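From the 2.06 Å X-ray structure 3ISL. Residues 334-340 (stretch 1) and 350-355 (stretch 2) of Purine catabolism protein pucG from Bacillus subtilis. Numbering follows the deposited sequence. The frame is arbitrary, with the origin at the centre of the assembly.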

# COMPACT_ATOMS: atom_id res chain seq x y z
N ASP A 334 -4.31 20.07 30.87
CA ASP A 334 -3.38 19.78 29.80
C ASP A 334 -3.97 18.58 29.03
O ASP A 334 -4.04 17.48 29.54
CB ASP A 334 -1.99 19.49 30.40
CG ASP A 334 -0.99 18.97 29.36
OD1 ASP A 334 -1.39 18.69 28.20
OD2 ASP A 334 0.21 18.85 29.72
N GLY A 335 -4.44 18.85 27.83
CA GLY A 335 -5.14 17.86 27.03
C GLY A 335 -4.22 16.72 26.59
O GLY A 335 -4.67 15.56 26.40
N GLU A 336 -2.94 17.04 26.42
CA GLU A 336 -1.99 16.01 26.05
C GLU A 336 -1.74 15.07 27.24
O GLU A 336 -1.53 13.88 27.04
CB GLU A 336 -0.68 16.66 25.55
CG GLU A 336 0.06 15.85 24.44
CD GLU A 336 -0.85 15.44 23.23
OE1 GLU A 336 -1.81 16.19 22.92
OE2 GLU A 336 -0.60 14.37 22.61
N SER A 337 -1.75 15.63 28.46
CA SER A 337 -1.44 14.85 29.67
C SER A 337 -2.58 13.88 29.84
O SER A 337 -2.33 12.71 30.16
CB SER A 337 -1.33 15.75 30.90
OG SER A 337 -1.34 15.01 32.11
N VAL A 338 -3.82 14.37 29.61
CA VAL A 338 -5.02 13.52 29.68
C VAL A 338 -4.99 12.38 28.69
O VAL A 338 -5.29 11.26 29.05
CB VAL A 338 -6.32 14.29 29.54
CG1 VAL A 338 -7.46 13.30 29.26
CG2 VAL A 338 -6.58 15.16 30.87
N ARG A 339 -4.57 12.66 27.46
CA ARG A 339 -4.51 11.66 26.40
C ARG A 339 -3.44 10.58 26.69
O ARG A 339 -3.69 9.35 26.49
CB ARG A 339 -4.34 12.31 25.03
CG ARG A 339 -3.96 11.34 23.92
CD ARG A 339 -3.82 12.05 22.56
NE ARG A 339 -2.41 12.39 22.38
CZ ARG A 339 -1.49 11.52 21.96
NH1 ARG A 339 -1.87 10.28 21.61
NH2 ARG A 339 -0.21 11.90 21.87
N ASP A 340 -2.26 11.04 27.10
CA ASP A 340 -1.16 10.15 27.45
C ASP A 340 -1.55 9.20 28.61
O ASP A 340 -1.22 8.02 28.57
CB ASP A 340 0.13 10.97 27.84
CG ASP A 340 0.75 11.72 26.64
OD1 ASP A 340 1.63 12.59 26.87
OD2 ASP A 340 0.35 11.43 25.46
N ILE A 350 -7.58 8.01 22.46
CA ILE A 350 -8.34 9.12 21.84
C ILE A 350 -7.36 10.05 21.14
O ILE A 350 -6.16 10.00 21.37
CB ILE A 350 -9.25 9.92 22.86
CG1 ILE A 350 -8.40 10.75 23.83
CG2 ILE A 350 -10.30 8.93 23.52
CD1 ILE A 350 -9.25 11.58 24.97
N ALA A 351 -7.88 10.90 20.28
CA ALA A 351 -7.04 11.76 19.44
C ALA A 351 -6.93 13.17 20.01
O ALA A 351 -7.91 13.70 20.54
CB ALA A 351 -7.61 11.77 18.03
N SER A 352 -5.76 13.77 19.90
CA SER A 352 -5.63 15.21 20.13
C SER A 352 -5.88 15.90 18.80
O SER A 352 -6.20 15.25 17.80
CB SER A 352 -4.23 15.58 20.64
OG SER A 352 -4.15 15.51 22.07
N SER A 353 -5.74 17.22 18.78
CA SER A 353 -5.71 17.98 17.55
C SER A 353 -4.35 18.63 17.38
O SER A 353 -3.71 19.04 18.37
CB SER A 353 -6.76 19.06 17.59
OG SER A 353 -8.04 18.50 17.48
N PHE A 354 -3.89 18.72 16.14
CA PHE A 354 -2.67 19.48 15.84
C PHE A 354 -3.02 20.59 14.83
O PHE A 354 -3.99 20.44 14.06
CB PHE A 354 -1.51 18.53 15.44
CG PHE A 354 -1.06 17.64 16.59
CD1 PHE A 354 -0.29 18.17 17.66
CD2 PHE A 354 -1.44 16.28 16.65
CE1 PHE A 354 0.12 17.35 18.76
CE2 PHE A 354 -1.05 15.44 17.75
CZ PHE A 354 -0.27 15.98 18.81
N GLY A 355 -2.33 21.72 14.86
CA GLY A 355 -2.80 22.85 14.02
C GLY A 355 -3.79 23.69 14.80
O GLY A 355 -3.74 23.70 16.02
O HOH W 1 -5.25 8.29 24.70

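Residues 350-355 form an extended segment that passes alongside the first turns of the helix beginning at Gly335. The contact is modest, burying 248 Å² over both sides. On the helix side it is carried mainly by Arg339 and Glu336, which sit one helical turn apart; on the other side Ile350 and Ser352 contribute most.

Ile350 lies beside Arg339, with their CA atoms 6.5 Å apart. Its backbone O is 3.3 Å from Arg339 CD, so the carbonyl packs against the aliphatic part of the arginine. The same oxygen lies at the edge of the guanidinium, near its plane, but no hydrogen bond forms between them. The two side chains also approach, with Ile350 CG1 4.5 Å from Arg339 CG. A water links the backbones here. It donates to Arg339 O at 2.6 Å and accepts from Ile350 N at 3.2 Å. Arg339 O is thus joined to the second stretch through solvent.

Ala351 contributes little. Its CB points away from the helix, and its closest approach is through the backbone, with C 4.2 Å from Arg339 CD.

Ser352 makes the one direct hydrogen bond of the contact. Its CB points toward the helix, and its OG donates to Glu336 OE1 at 2.6 Å. The bond is short, and its acceptor is a carboxylate. Ser352 OG also lies 3.5 Å from Arg339 CD, a packing contact. The hydroxyl therefore touches both of the main helix residues.

The glutamate is held from its own side as well. Arg339 NE and NH2 donate to Glu336 OE2 at 2.7 and 2.6 Å, as part of a salt bridge. One carboxylate oxygen thus takes the arginine while the other takes the serine. Arg339 NH2 is also 3.7 Å from Asp340 OD2. This long salt bridge is a matter of charge alone, since the oxygen lies well out of the guanidinium plane and no N-H points at it.

Ser353 points its CB away and makes no contact with residues 334-340.

Phe354 points its CB sideways, but the end of its ring comes nearer. Phe354 CZ is 4.1 Å from Glu336 OE2, and the oxygen sits oblique to the ring. The contact is slight and is not a hydrogen bond.

Gly355 is out of reach. Its phi of 90° and psi of -153° suit glycine, because a CB would be jammed against the carbonyl O of Phe354.

Asp334 does not touch the second stretch. It caps the helix, its OD1 accepting weak bonds from Glu336 N at 2.9 Å and Ser337 N at 3.1 Å.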